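Local coordinates for protein peptidase S15/CocE/NonD (Thaumarchaeota archaeon SCGC AB-539-E09, PDB 4PF1) that is a serine peptidase of the S15/CocE family with an alpha/beta hydrolase fold and acts as an aminopeptidase, probably releasing residues from the N-terminal end of peptides, at residues Cys404-Gln409 against Leu414-Pro419; Asp459-Thr464 against Lys506-Trp511; Gln608-Trp611 against Pro617-Ile620. All coordinates share one frame; numbering follows the deposited sequence.

Contact 1 of 3, residues Cys404-Gln409 against Leu414-Pro419; sequences CDLYVQ and LGFEMP
The Tyr407 ring has one face overlain by the backbone of Met418 and by Pro419. Met418 CA lies 4.0 Å from the centroid of the Tyr407 ring, 17° off its normal. Pro419 CD also sits over that face, 4.1 Å from the Tyr407 centroid. Both are CH-pi contacts. The Met418 side chain runs on past the ring, its CG 3.6 Å from Tyr407 CE2. Tyr407 CG stands anti to the carbonyl carbon (chi1 -62°), which sends the ring off the strand and against this returning chain. The frame is a beta hairpin. Tyr407 and Gly415 form its hydrogen-bonded antiparallel pair, with Tyr407 N to Gly415 O at 2.9 Å and Gly415 N to Tyr407 O at 3.2 Å. Val408 and Leu414 follow as a non-hydrogen-bonded pair. Their side chains lie on the sheet face away from Tyr407. There Leu414 also crosses Leu406 at about a right angle, CD2 of Leu406 to CD2 of Leu414 at 3.8 Å. Trp473 and strand 571-577 cover this patch. Beyond the ladder, the Phe416 ring is met obliquely by both Leu406 CD1 and Cys404 SG. The Gln409 amide lies against Gly415, and NE2 of Gln409 reaches Glu417 O in a weak bond of 3.3 Å. A water donates to both Asp405 O and Phe416 O. The regular ladder is thus short, and the mostly exposed return after Gly415 relies mainly on carbon-ring contacts, one weak amide bond and water.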
loop_
_atom_site.group_PDB
_atom_site.type_symbol
_atom_site.label_atom_id
_atom_site.label_comp_id
_atom_site.label_asym_id
_atom_site.label_seq_id
_atom_site.Cartn_x
_atom_site.Cartn_y
_atom_site.Cartn_z
ATOM N N CYS A 404 -22.660 -37.644 7.935
ATOM C CA CYS A 404 -21.919 -38.309 9.016
ATOM C C CYS A 404 -21.532 -37.354 10.174
ATOM O O CYS A 404 -21.781 -36.149 10.106
ATOM C CB CYS A 404 -20.689 -39.020 8.455
ATOM S SG CYS A 404 -19.372 -37.904 7.909
ATOM N N ASP A 405 -20.909 -37.919 11.233
ATOM C CA ASP A 405 -20.502 -37.192 12.433
ATOM C C ASP A 405 -18.990 -37.010 12.527
ATOM O O ASP A 405 -18.228 -37.958 12.336
ATOM C CB ASP A 405 -21.008 -37.915 13.697
ATOM C CG ASP A 405 -22.467 -37.676 14.048
ATOM O OD1 ASP A 405 -23.190 -37.081 13.217
ATOM O OD2 ASP A 405 -22.886 -38.090 15.148
ATOM N N LEU A 406 -18.572 -35.790 12.884
ATOM C CA LEU A 406 -17.180 -35.410 13.100
ATOM C C LEU A 406 -16.975 -35.191 14.604
ATOM O O LEU A 406 -17.249 -34.105 15.119
ATOM C CB LEU A 406 -16.865 -34.138 12.283
ATOM C CG LEU A 406 -15.401 -33.858 11.933
ATOM C CD1 LEU A 406 -14.694 -35.105 11.361
ATOM C CD2 LEU A 406 -15.305 -32.714 10.942
ATOM N N TYR A 407 -16.553 -36.255 15.315
ATOM C CA TYR A 407 -16.411 -36.275 16.779
ATOM C C TYR A 407 -15.185 -35.537 17.302
ATOM O O TYR A 407 -14.093 -35.689 16.755
ATOM C CB TYR A 407 -16.356 -37.727 17.291
ATOM C CG TYR A 407 -17.610 -38.523 17.014
ATOM C CD1 TYR A 407 -18.722 -38.421 17.843
ATOM C CD2 TYR A 407 -17.674 -39.408 15.942
ATOM C CE1 TYR A 407 -19.877 -39.157 17.597
ATOM C CE2 TYR A 407 -18.827 -40.147 15.683
ATOM C CZ TYR A 407 -19.925 -40.023 16.519
ATOM O OH TYR A 407 -21.065 -40.752 16.277
ATOM N N VAL A 408 -15.352 -34.799 18.426
ATOM C CA VAL A 408 -14.230 -34.169 19.138
ATOM C C VAL A 408 -13.558 -35.286 19.963
ATOM O O VAL A 408 -14.258 -36.138 20.509
ATOM C CB VAL A 408 -14.627 -32.925 19.999
ATOM C CG1 VAL A 408 -15.254 -31.827 19.137
ATOM C CG2 VAL A 408 -15.544 -33.297 21.165
ATOM N N GLN A 409 -12.220 -35.348 19.961
ATOM C CA GLN A 409 -11.492 -36.438 20.625
ATOM C C GLN A 409 -10.389 -35.922 21.563
ATOM O O GLN A 409 -10.122 -34.718 21.607
ATOM C CB GLN A 409 -10.874 -37.382 19.566
ATOM C CG GLN A 409 -11.894 -38.038 18.623
ATOM C CD GLN A 409 -11.278 -38.623 17.367
ATOM O OE1 GLN A 409 -10.141 -38.319 16.983
ATOM N NE2 GLN A 409 -12.041 -39.453 16.674
ATOM N N LEU A 414 -9.680 -34.629 16.085
ATOM C CA LEU A 414 -11.004 -34.592 15.471
ATOM C C LEU A 414 -11.061 -35.708 14.424
ATOM O O LEU A 414 -10.195 -35.765 13.552
ATOM C CB LEU A 414 -11.234 -33.203 14.839
ATOM C CG LEU A 414 -12.640 -32.869 14.348
ATOM C CD1 LEU A 414 -13.571 -32.532 15.512
ATOM C CD2 LEU A 414 -12.599 -31.700 13.390
ATOM N N GLY A 415 -12.014 -36.628 14.568
ATOM C CA GLY A 415 -12.131 -37.764 13.656
ATOM C C GLY A 415 -13.495 -38.414 13.594
ATOM O O GLY A 415 -14.412 -38.027 14.326
ATOM N N PHE A 416 -13.633 -39.422 12.710
ATOM C CA PHE A 416 -14.879 -40.162 12.493
ATOM C C PHE A 416 -15.123 -41.246 13.556
ATOM O O PHE A 416 -16.226 -41.793 13.622
ATOM C CB PHE A 416 -14.895 -40.808 11.091
ATOM C CG PHE A 416 -14.878 -39.859 9.909
ATOM C CD1 PHE A 416 -15.551 -38.642 9.960
ATOM C CD2 PHE A 416 -14.262 -40.222 8.715
ATOM C CE1 PHE A 416 -15.553 -37.778 8.860
ATOM C CE2 PHE A 416 -14.271 -39.361 7.612
ATOM C CZ PHE A 416 -14.916 -38.144 7.693
ATOM N N GLU A 417 -14.099 -41.573 14.366
ATOM C CA GLU A 417 -14.203 -42.601 15.402
ATOM C C GLU A 417 -15.115 -42.142 16.551
ATOM O O GLU A 417 -14.917 -41.056 17.099
ATOM C CB GLU A 417 -12.807 -42.974 15.936
ATOM C CG GLU A 417 -12.820 -44.067 16.991
ATOM C CD GLU A 417 -11.472 -44.383 17.603
ATOM O OE1 GLU A 417 -10.601 -44.918 16.880
ATOM O OE2 GLU A 417 -11.311 -44.167 18.826
ATOM N N MET A 418 -16.110 -42.976 16.906
ATOM C CA MET A 418 -17.038 -42.703 18.013
ATOM C C MET A 418 -16.296 -42.788 19.357
ATOM O O MET A 418 -15.393 -43.618 19.489
ATOM C CB MET A 418 -18.219 -43.691 17.988
ATOM C CG MET A 418 -19.133 -43.512 16.789
ATOM S SD MET A 418 -20.531 -44.658 16.737
ATOM C CE MET A 418 -21.585 -43.943 17.985
ATOM N N PRO A 419 -16.629 -41.933 20.360
ATOM C CA PRO A 419 -15.893 -41.986 21.642
ATOM C C PRO A 419 -16.261 -43.190 22.510
ATOM O O PRO A 419 -17.373 -43.714 22.413
ATOM C CB PRO A 419 -16.288 -40.677 22.330
ATOM C CG PRO A 419 -17.619 -40.344 21.767
ATOM C CD PRO A 419 -17.645 -40.856 20.359
HETATM O O HOH W 1 -18.238 -40.775 12.252
HETATM O O HOH W 2 -10.718 -41.068 14.340
#

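Contact 2 of 3, residues Asp459-Thr464 against Lys506-Trp511; sequences DDQRHT and KIIDVW
Lys506 NZ donates to Gln461 OE1 at 2.8 Å, and this bond joins a helix start to a beta strand. Gln461 holds the N-cap position of helix 462-465, while Lys506 lies on strand 502-510 of a four-stranded antiparallel sheet. NZ of Lys506 lies in the carbonyl plane of the Gln461 amide, with a C=O...N angle of 151°. The Gln461 chain bends at chi2 (-55°) and crosses the extended lysine at about a right angle. Its inner carbons rest on Ile508, with Gln461 CB 3.8 Å from Ile508 CD1. Thr464 comes tip to tip with Lys506, but the angle is poor for a bond. Gln575 and Gln577 on neighbouring strand 571-577 complete the amide setting of the ammonium group, each accepting from NZ. Gln575 also bonds Thr464 OG1 and Gln461 O. An alanine in place of Gln461 would probably leave the buried Lys506 ammonium short of one acceptor and take away the CG contact on Ile508 CD1, with only CB left there. Further out, Gln461 NE2 makes a weak bond to Asp459 O, which helps fix the turn of the amide. Arg462 then ties the loop before the helix to its first turn through a salt bridge to Asp460. Its NE meets the syn lone pair of Asp460 OD2 at 2.8 Å, and its NH2 meets the same Asp460 OD2 from above the carboxylate plane at 3.2 Å.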
loop_
_atom_site.group_PDB
_atom_site.type_symbol
_atom_site.label_atom_id
_atom_site.label_comp_id
_atom_site.label_asym_id
_atom_site.label_seq_id
_atom_site.Cartn_x
_atom_site.Cartn_y
_atom_site.Cartn_z
ATOM N N ASP A 459 -11.658 -14.577 8.724
ATOM C CA ASP A 459 -10.516 -14.222 9.580
ATOM C C ASP A 459 -9.711 -15.445 10.015
ATOM O O ASP A 459 -10.277 -16.519 10.232
ATOM C CB ASP A 459 -11.003 -13.496 10.848
ATOM C CG ASP A 459 -11.013 -11.980 10.801
ATOM O OD1 ASP A 459 -10.753 -11.414 9.715
ATOM O OD2 ASP A 459 -11.282 -11.360 11.849
ATOM N N ASP A 460 -8.393 -15.257 10.193
ATOM C CA ASP A 460 -7.503 -16.277 10.729
ATOM C C ASP A 460 -7.852 -16.465 12.206
ATOM O O ASP A 460 -7.949 -15.486 12.946
ATOM C CB ASP A 460 -6.027 -15.863 10.526
ATOM C CG ASP A 460 -4.991 -16.805 11.113
ATOM O OD1 ASP A 460 -5.263 -18.028 11.179
ATOM O OD2 ASP A 460 -3.888 -16.332 11.451
ATOM N N GLN A 461 -8.155 -17.700 12.599
ATOM C CA GLN A 461 -8.566 -18.002 13.965
ATOM C C GLN A 461 -7.384 -18.505 14.821
ATOM O O GLN A 461 -7.603 -19.044 15.908
ATOM C CB GLN A 461 -9.741 -19.006 13.970
ATOM C CG GLN A 461 -11.044 -18.450 13.344
ATOM C CD GLN A 461 -11.514 -17.161 13.985
ATOM O OE1 GLN A 461 -11.944 -17.133 15.141
ATOM N NE2 GLN A 461 -11.441 -16.057 13.242
ATOM N N ARG A 462 -6.140 -18.247 14.377
ATOM C CA ARG A 462 -4.942 -18.616 15.139
ATOM C C ARG A 462 -4.835 -17.817 16.457
ATOM O O ARG A 462 -4.285 -18.338 17.431
ATOM C CB ARG A 462 -3.670 -18.424 14.298
ATOM C CG ARG A 462 -3.277 -19.665 13.492
ATOM C CD ARG A 462 -1.991 -19.475 12.704
ATOM N NE ARG A 462 -2.146 -18.497 11.627
ATOM C CZ ARG A 462 -1.378 -18.442 10.542
ATOM N NH1 ARG A 462 -0.393 -19.314 10.372
ATOM N NH2 ARG A 462 -1.599 -17.521 9.613
ATOM N N HIS A 463 -5.386 -16.568 16.493
ATOM C CA HIS A 463 -5.338 -15.690 17.672
ATOM C C HIS A 463 -6.153 -16.254 18.853
ATOM O O HIS A 463 -5.781 -16.036 20.006
ATOM C CB HIS A 463 -5.766 -14.245 17.326
ATOM C CG HIS A 463 -7.238 -14.035 17.115
ATOM N ND1 HIS A 463 -8.036 -13.478 18.106
ATOM C CD2 HIS A 463 -7.991 -14.229 16.007
ATOM C CE1 HIS A 463 -9.248 -13.381 17.579
ATOM N NE2 HIS A 463 -9.274 -13.828 16.323
ATOM N N THR A 464 -7.210 -17.029 18.563
ATOM C CA THR A 464 -8.022 -17.676 19.593
ATOM C C THR A 464 -7.516 -19.098 19.865
ATOM O O THR A 464 -7.736 -19.621 20.953
ATOM C CB THR A 464 -9.509 -17.685 19.200
ATOM O OG1 THR A 464 -9.651 -18.221 17.887
ATOM C CG2 THR A 464 -10.136 -16.314 19.267
ATOM N N LYS A 506 -17.074 -22.968 15.956
ATOM C CA LYS A 506 -16.457 -22.560 14.689
ATOM C C LYS A 506 -15.948 -23.752 13.896
ATOM O O LYS A 506 -15.276 -24.618 14.464
ATOM C CB LYS A 506 -15.273 -21.609 14.922
ATOM C CG LYS A 506 -15.507 -20.444 15.856
ATOM C CD LYS A 506 -14.220 -19.649 15.950
ATOM C CE LYS A 506 -14.149 -18.798 17.174
ATOM N NZ LYS A 506 -12.746 -18.410 17.485
ATOM N N ILE A 507 -16.211 -23.772 12.577
ATOM C CA ILE A 507 -15.641 -24.764 11.657
ATOM C C ILE A 507 -14.557 -24.039 10.878
ATOM O O ILE A 507 -14.803 -22.951 10.350
ATOM C CB ILE A 507 -16.697 -25.447 10.733
ATOM C CG1 ILE A 507 -17.597 -26.398 11.543
ATOM C CG2 ILE A 507 -16.014 -26.196 9.555
ATOM C CD1 ILE A 507 -18.816 -26.810 10.837
ATOM N N ILE A 508 -13.356 -24.605 10.844
ATOM C CA ILE A 508 -12.212 -23.954 10.223
ATOM C C ILE A 508 -11.500 -24.882 9.233
ATOM O O ILE A 508 -11.373 -26.086 9.479
ATOM C CB ILE A 508 -11.246 -23.476 11.359
ATOM C CG1 ILE A 508 -11.798 -22.230 12.090
ATOM C CG2 ILE A 508 -9.812 -23.248 10.874
ATOM C CD1 ILE A 508 -11.660 -22.293 13.605
ATOM N N ASP A 509 -11.015 -24.298 8.125
ATOM C CA ASP A 509 -10.159 -24.982 7.179
ATOM C C ASP A 509 -8.735 -24.527 7.469
ATOM O O ASP A 509 -8.411 -23.359 7.246
ATOM C CB ASP A 509 -10.570 -24.683 5.718
ATOM C CG ASP A 509 -9.696 -25.364 4.662
ATOM O OD1 ASP A 509 -8.472 -25.473 4.880
ATOM O OD2 ASP A 509 -10.230 -25.735 3.603
ATOM N N VAL A 510 -7.906 -25.419 8.023
ATOM C CA VAL A 510 -6.505 -25.113 8.316
ATOM C C VAL A 510 -5.692 -25.347 7.048
ATOM O O VAL A 510 -5.591 -26.480 6.580
ATOM C CB VAL A 510 -5.933 -25.926 9.515
ATOM C CG1 VAL A 510 -4.535 -25.441 9.891
ATOM C CG2 VAL A 510 -6.860 -25.863 10.716
ATOM N N TRP A 511 -5.125 -24.275 6.489
ATOM C CA TRP A 511 -4.313 -24.344 5.279
ATOM C C TRP A 511 -3.006 -25.113 5.574
ATOM O O TRP A 511 -2.607 -25.185 6.742
ATOM C CB TRP A 511 -4.042 -22.925 4.746
ATOM C CG TRP A 511 -5.232 -22.305 4.057
ATOM C CD1 TRP A 511 -6.491 -22.153 4.566
ATOM C CD2 TRP A 511 -5.266 -21.755 2.732
ATOM N NE1 TRP A 511 -7.304 -21.543 3.643
ATOM C CE2 TRP A 511 -6.581 -21.288 2.506
ATOM C CE3 TRP A 511 -4.308 -21.603 1.711
ATOM C CZ2 TRP A 511 -6.964 -20.678 1.303
ATOM C CZ3 TRP A 511 -4.690 -20.999 0.520
ATOM C CH2 TRP A 511 -6.001 -20.540 0.326
#

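Contact 3 of 3, residues Gln608-Trp611 against Pro617-Ile620; sequences QRVW and PTAI
Thr618 meets the end of the 608-611 segment with both branches of its side chain, the hydroxyl on Trp611 and the methyl on Val610. The polar part is one hydrogen bond. Thr618 OG1 donates to the backbone oxygen of Trp611 at 2.7 Å, with a C=O...O angle of 162°, so the hydroxyl lies almost straight ahead of the carbonyl. Thr618 CB follows behind, 3.2 Å from Trp611 O. OG1 stands anti to the carbonyl carbon of Thr618 (chi1 -66°), and this points the hydroxyl toward Trp611 O. The same oxygen is hydrogen-bonded to Phe493 N on strand 489-496. A single hydroxyl therefore stands between two backbone groups.

The apolar part is small. Val610 CG1 touches Thr618 CG2 at 3.7 Å, and the two side chains cross at about a right angle. Thr618 also packs on Leu492 and Val408, which carries this apolar contact into the neighbouring strands.

The remaining packing runs outward from the pair. The Trp611 indole leads away from Thr618 and meets the Phe425 ring. Strand 606-625 is interrupted between Trp611 and Ala619, and Thr618 sits at the end of that break. The contact spans the break within the C-terminal beta domain.

Trp611 O and the Thr618 hydroxyl are both polar groups in a largely buried setting, and each finds a partner in the other. The chemistry implies that the threonine ties the end of the break back to the strand before it through its side chain, with its methyl resting on Val610.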
loop_
_atom_site.group_PDB
_atom_site.type_symbol
_atom_site.label_atom_id
_atom_site.label_comp_id
_atom_site.label_asym_id
_atom_site.label_seq_id
_atom_site.Cartn_x
_atom_site.Cartn_y
_atom_site.Cartn_z
ATOM N N GLN A 608 -16.009 -24.482 32.200
ATOM C CA GLN A 608 -16.723 -25.065 31.063
ATOM C C GLN A 608 -16.117 -26.390 30.661
ATOM O O GLN A 608 -14.894 -26.521 30.619
ATOM C CB GLN A 608 -16.730 -24.105 29.850
ATOM C CG GLN A 608 -16.818 -22.602 30.187
ATOM C CD GLN A 608 -18.181 -22.180 30.677
ATOM O OE1 GLN A 608 -18.624 -22.562 31.759
ATOM N NE2 GLN A 608 -18.840 -21.321 29.924
ATOM N N ARG A 609 -16.974 -27.372 30.337
ATOM C CA ARG A 609 -16.530 -28.706 29.945
ATOM C C ARG A 609 -17.275 -29.199 28.724
ATOM O O ARG A 609 -18.498 -29.314 28.763
ATOM C CB ARG A 609 -16.728 -29.706 31.099
ATOM C CG ARG A 609 -15.749 -29.563 32.245
ATOM C CD ARG A 609 -16.149 -30.473 33.386
ATOM N NE ARG A 609 -15.251 -30.345 34.532
ATOM C CZ ARG A 609 -15.397 -31.010 35.672
ATOM N NH1 ARG A 609 -16.406 -31.859 35.829
ATOM N NH2 ARG A 609 -14.536 -30.834 36.664
ATOM N N VAL A 610 -16.541 -29.515 27.646
ATOM C CA VAL A 610 -17.123 -30.101 26.442
ATOM C C VAL A 610 -16.877 -31.616 26.520
ATOM O O VAL A 610 -15.732 -32.072 26.416
ATOM C CB VAL A 610 -16.590 -29.452 25.137
ATOM C CG1 VAL A 610 -16.978 -30.274 23.911
ATOM C CG2 VAL A 610 -17.096 -28.016 25.001
ATOM N N TRP A 611 -17.951 -32.378 26.783
ATOM C CA TRP A 611 -17.890 -33.823 26.994
ATOM C C TRP A 611 -17.826 -34.610 25.684
ATOM O O TRP A 611 -18.427 -34.215 24.688
ATOM C CB TRP A 611 -19.073 -34.280 27.854
ATOM C CG TRP A 611 -18.939 -33.884 29.299
ATOM C CD1 TRP A 611 -19.004 -32.623 29.818
ATOM C CD2 TRP A 611 -18.695 -34.762 30.408
ATOM N NE1 TRP A 611 -18.809 -32.659 31.179
ATOM C CE2 TRP A 611 -18.612 -33.960 31.568
ATOM C CE3 TRP A 611 -18.546 -36.154 30.535
ATOM C CZ2 TRP A 611 -18.423 -34.506 32.844
ATOM C CZ3 TRP A 611 -18.340 -36.692 31.797
ATOM C CH2 TRP A 611 -18.268 -35.872 32.932
ATOM N N PRO A 617 -21.731 -37.842 23.110
ATOM C CA PRO A 617 -20.772 -37.672 22.007
ATOM C C PRO A 617 -20.900 -36.326 21.281
ATOM O O PRO A 617 -21.703 -36.187 20.347
ATOM C CB PRO A 617 -21.078 -38.859 21.085
ATOM C CG PRO A 617 -22.513 -39.190 21.344
ATOM C CD PRO A 617 -22.925 -38.599 22.673
ATOM N N THR A 618 -20.079 -35.336 21.694
ATOM C CA THR A 618 -20.033 -34.034 21.028
ATOM C C THR A 618 -19.440 -34.230 19.639
ATOM O O THR A 618 -18.387 -34.863 19.505
ATOM C CB THR A 618 -19.245 -33.011 21.859
ATOM O OG1 THR A 618 -19.954 -32.751 23.071
ATOM C CG2 THR A 618 -18.998 -31.701 21.104
ATOM N N ALA A 619 -20.146 -33.741 18.603
ATOM C CA ALA A 619 -19.721 -33.885 17.213
ATOM C C ALA A 619 -20.354 -32.846 16.319
ATOM O O ALA A 619 -21.390 -32.273 16.664
ATOM C CB ALA A 619 -20.092 -35.273 16.700
ATOM N N ILE A 620 -19.757 -32.641 15.140
ATOM C CA ILE A 620 -20.324 -31.801 14.093
ATOM C C ILE A 620 -20.998 -32.735 13.102
ATOM O O ILE A 620 -20.358 -33.662 12.596
ATOM C CB ILE A 620 -19.261 -30.890 13.406
ATOM C CG1 ILE A 620 -18.478 -30.016 14.426
ATOM C CG2 ILE A 620 -19.889 -30.045 12.276
ATOM C CD1 ILE A 620 -19.307 -29.076 15.309
#

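In the fold
From the N terminus, contact 1 comes first and closes a short hairpin. Contact 2 then closes a much longer loop, from the start of helix 462-465 to strand 502-510. Contact 3 comes last and closes the small break in strand 606-625. The three are in series, so none nests in or crosses another. In space the last returns to the first: segment 617-620 pairs with strand 401-408, and Leu406 N lies 2.8 Å from Ile620 O. Contact 2 belongs to the other sheet of the C-terminal domain. It meets contact 3 where Ile507 CD1 packs 3.7 Å from Ile620 CG2, joining the two sheets.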